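Local coordinates for protein B-agarase (Saccharophagus degradans, PDB 4BQ2) that hydrolyses agarose chains as a family 50 exo-beta-agarase, probably cutting beta-1,4 linkages from the chain end, at residues D81-F86 against Q673-E678. Numbering follows the deposited sequence.
Sequences DHSTQF and QADRGE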
ATOM      1  N   ASP A  81      25.852   1.346   9.354  1.00 24.90           N
ATOM      2  CA  ASP A  81      25.558   2.227   8.237  1.00 27.00           C
ATOM      3  C   ASP A  81      24.053   2.413   8.005  1.00 25.55           C
ATOM      4  O   ASP A  81      23.646   3.395   7.397  1.00 27.67           O
ATOM      5  CB  ASP A  81      26.225   1.689   6.949  1.00 29.86           C
ATOM      6  CG  ASP A  81      27.756   1.843   6.951  1.00 32.56           C
ATOM      7  OD1 ASP A  81      28.277   2.715   7.669  1.00 32.95           O
ATOM      8  OD2 ASP A  81      28.445   1.101   6.208  1.00 35.90           O
ATOM      9  N   HIS A  82      23.230   1.479   8.477  1.00 21.99           N
ATOM     10  CA  HIS A  82      21.818   1.473   8.084  1.00 20.30           C
ATOM     11  C   HIS A  82      20.857   1.554   9.248  1.00 20.24           C
ATOM     12  O   HIS A  82      21.115   0.984  10.290  1.00 18.85           O
ATOM     13  CB  HIS A  82      21.537   0.223   7.278  1.00 20.79           C
ATOM     14  CG  HIS A  82      22.440   0.084   6.108  1.00 20.06           C
ATOM     15  ND1 HIS A  82      22.296   0.849   4.973  1.00 20.62           N
ATOM     16  CD2 HIS A  82      23.543  -0.670   5.917  1.00 21.31           C
ATOM     17  CE1 HIS A  82      23.255   0.546   4.116  1.00 20.40           C
ATOM     18  NE2 HIS A  82      24.019  -0.377   4.661  1.00 18.81           N
ATOM     19  N   SER A  83      19.750   2.280   9.053  1.00 18.47           N
ATOM     20  CA  SER A  83      18.645   2.245   9.992  1.00 18.02           C
ATOM     21  C   SER A  83      17.966   0.902   9.805  1.00 17.59           C
ATOM     22  O   SER A  83      18.202   0.218   8.799  1.00 17.54           O
ATOM     23  CB  SER A  83      17.642   3.389   9.753  1.00 18.48           C
ATOM     24  OG  SER A  83      16.963   3.216   8.533  1.00 18.89           O
ATOM     25  N   THR A  84      17.124   0.541  10.774  1.00 17.62           N
ATOM     26  CA  THR A  84      16.455  -0.743  10.836  1.00 17.05           C
ATOM     27  C   THR A  84      14.974  -0.532  11.067  1.00 16.78           C
ATOM     28  O   THR A  84      14.592   0.158  12.006  1.00 18.16           O
ATOM     29  CB  THR A  84      17.007  -1.574  12.051  1.00 17.01           C
ATOM     30  OG1 THR A  84      18.420  -1.682  11.949  1.00 16.55           O
ATOM     31  CG2 THR A  84      16.380  -2.960  12.100  1.00 16.22           C
ATOM     32  N   GLN A  85      14.132  -1.125  10.225  1.00 16.34           N
ATOM     33  CA  GLN A  85      12.697  -1.127  10.472  1.00 15.62           C
ATOM     34  C   GLN A  85      12.375  -2.469  11.150  1.00 16.14           C
ATOM     35  O   GLN A  85      12.519  -3.544  10.536  1.00 15.53           O
ATOM     36  CB  GLN A  85      11.876  -0.945   9.184  1.00 14.94           C
ATOM     37  CG  GLN A  85      10.378  -1.125   9.440  1.00 15.40           C
ATOM     38  CD  GLN A  85       9.520  -0.962   8.213  1.00 15.14           C
ATOM     39  OE1 GLN A  85      10.034  -0.776   7.097  1.00 15.85           O
ATOM     40  NE2 GLN A  85       8.202  -1.105   8.387  1.00 14.81           N
ATOM     41  N   PHE A  86      11.988  -2.405  12.425  1.00 14.85           N
ATOM     42  CA  PHE A  86      11.557  -3.571  13.157  1.00 16.18           C
ATOM     43  C   PHE A  86      10.051  -3.761  13.028  1.00 16.47           C
ATOM     44  O   PHE A  86       9.264  -2.780  13.150  1.00 17.10           O
ATOM     45  CB  PHE A  86      11.883  -3.405  14.664  1.00 15.87           C
ATOM     46  CG  PHE A  86      13.082  -4.163  15.111  1.00 17.21           C
ATOM     47  CD1 PHE A  86      13.463  -5.366  14.464  1.00 17.27           C
ATOM     48  CD2 PHE A  86      13.818  -3.729  16.209  1.00 17.74           C
ATOM     49  CE1 PHE A  86      14.557  -6.100  14.919  1.00 17.94           C
ATOM     50  CE2 PHE A  86      14.911  -4.447  16.661  1.00 18.11           C
ATOM     51  CZ  PHE A  86      15.296  -5.627  16.002  1.00 18.22           C
ATOM     52  N   GLN A 673      14.047  12.168   6.514  1.00 17.29           N
ATOM     53  CA  GLN A 673      13.849  12.403   5.074  1.00 17.10           C
ATOM     54  C   GLN A 673      15.071  11.981   4.284  1.00 16.58           C
ATOM     55  O   GLN A 673      14.935  11.383   3.211  1.00 18.40           O
ATOM     56  CB  GLN A 673      13.516  13.895   4.777  1.00 17.03           C
ATOM     57  CG  GLN A 673      12.155  14.330   5.317  1.00 16.38           C
ATOM     58  CD  GLN A 673      11.059  13.423   4.861  1.00 16.23           C
ATOM     59  OE1 GLN A 673      10.206  12.959   5.666  1.00 18.57           O
ATOM     60  NE2 GLN A 673      11.082  13.105   3.586  1.00 15.35           N
ATOM     61  N   ALA A 674      16.274  12.270   4.800  1.00 16.48           N
ATOM     62  CA  ALA A 674      17.507  11.831   4.106  1.00 16.24           C
ATOM     63  C   ALA A 674      17.607  10.319   4.011  1.00 16.39           C
ATOM     64  O   ALA A 674      18.018   9.765   2.977  1.00 14.99           O
ATOM     65  CB  ALA A 674      18.770  12.390   4.753  1.00 16.20           C
ATOM     66  N   ASP A 675      17.272   9.648   5.106  1.00 18.49           N
ATOM     67  CA  ASP A 675      17.259   8.178   5.083  1.00 17.87           C
ATOM     68  C   ASP A 675      16.181   7.667   4.101  1.00 17.00           C
ATOM     69  O   ASP A 675      16.383   6.639   3.450  1.00 16.64           O
ATOM     70  CB  ASP A 675      17.054   7.660   6.507  1.00 18.32           C
ATOM     71  CG  ASP A 675      17.289   6.135   6.644  1.00 19.19           C
ATOM     72  OD1 ASP A 675      18.210   5.597   6.027  1.00 19.84           O
ATOM     73  OD2 ASP A 675      16.536   5.480   7.386  1.00 19.73           O
ATOM     74  N   ARG A 676      15.049   8.369   3.981  1.00 15.99           N
ATOM     75  CA  ARG A 676      14.030   7.995   2.982  1.00 16.08           C
ATOM     76  C   ARG A 676      14.675   7.972   1.611  1.00 15.65           C
ATOM     77  O   ARG A 676      14.462   7.014   0.835  1.00 13.52           O
ATOM     78  CB  ARG A 676      12.866   8.993   2.894  1.00 17.83           C
ATOM     79  CG  ARG A 676      11.775   8.913   3.936  1.00 19.16           C
ATOM     80  CD  ARG A 676      10.772  10.018   3.567  1.00 19.19           C
ATOM     81  NE  ARG A 676       9.702   9.622   2.644  1.00 16.58           N
ATOM     82  CZ  ARG A 676       8.987  10.448   1.877  1.00 16.24           C
ATOM     83  NH1 ARG A 676       9.219  11.764   1.883  1.00 15.88           N
ATOM     84  NH2 ARG A 676       7.976   9.969   1.141  1.00 15.09           N
ATOM     85  N   GLY A 677      15.475   9.012   1.333  1.00 14.92           N
ATOM     86  CA  GLY A 677      16.181   9.125   0.043  1.00 15.31           C
ATOM     87  C   GLY A 677      17.182   8.000  -0.192  1.00 16.72           C
ATOM     88  O   GLY A 677      17.234   7.382  -1.286  1.00 15.26           O
ATOM     89  N   GLU A 678      17.984   7.700   0.832  1.00 16.21           N
ATOM     90  CA  GLU A 678      18.877   6.524   0.743  1.00 18.03           C
ATOM     91  C   GLU A 678      18.160   5.200   0.485  1.00 16.59           C
ATOM     92  O   GLU A 678      18.556   4.431  -0.386  1.00 16.56           O
ATOM     93  CB  GLU A 678      19.734   6.426   2.008  1.00 22.07           C
ATOM     94  CG  GLU A 678      20.759   7.562   2.074  1.00 27.54           C
ATOM     95  CD  GLU A 678      21.744   7.542   0.906  1.00 34.60           C
ATOM     96  OE1 GLU A 678      22.125   6.433   0.459  1.00 38.37           O
ATOM     97  OE2 GLU A 678      22.150   8.631   0.413  1.00 40.89           O
TER
HETATM   98  O   HOH W   1      19.117   2.904   6.087  1.00 21.09           O
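Ser-83 and Asp-675 make the whole direct contact between the loop leading into strand 84-92 and the first turn of helix 673-688. The hydroxyl of Ser-83 donates a hydrogen bond to one carboxylate oxygen, with OG 2.6 Å from OD2 of Asp-675. It meets OD2 on the syn side and lies 17° out of the carboxylate plane, so the approach is nearly flat. The other oxygen is turned to water 1, which donates to OD1 of Asp-675 at 2.8 Å. The same water accepts from the backbone of Ser-83, with its oxygen 3.1 Å from Ser-83 N. Serine and carboxylate are thus joined twice, once directly and once through water. The two links use different carboxylate oxygens, which should limit rotation of the group.

The torsions direct each side chain at the other segment. In Asp-675, CG is anti to the backbone N (chi1 -169°), which carries the carboxylate out from the helix toward the loop. In Ser-83, chi1 of 68° turns the hydroxyl to OD2 of Asp-675. The CB of Ser-83 also comes within 3.3 Å of OD2 of Asp-675. The main chains stay well apart, with the CA atoms of Ser-83 and Asp-675 7.8 Å from each other.

OD2 of Asp-675 has a second donor, the backbone N of Ala-671, just before the helix. Gln-85 adds a neighbouring link: its OE1 is hydrogen-bonded to N of His-669 and its NE2 to O of Leu-667, in the chain just ahead of helix 673-688.

The arrangement is a small, polar, partly hydrated interdomain contact. It ties the loop at the start of an inner strand of the N-terminal beta-sandwich, the agarase CBM-like domain, to the start of helix 673-688 in the catalytic domain, whose fold is consistent with the (beta/alpha)8 barrel of family 50 glycoside hydrolases.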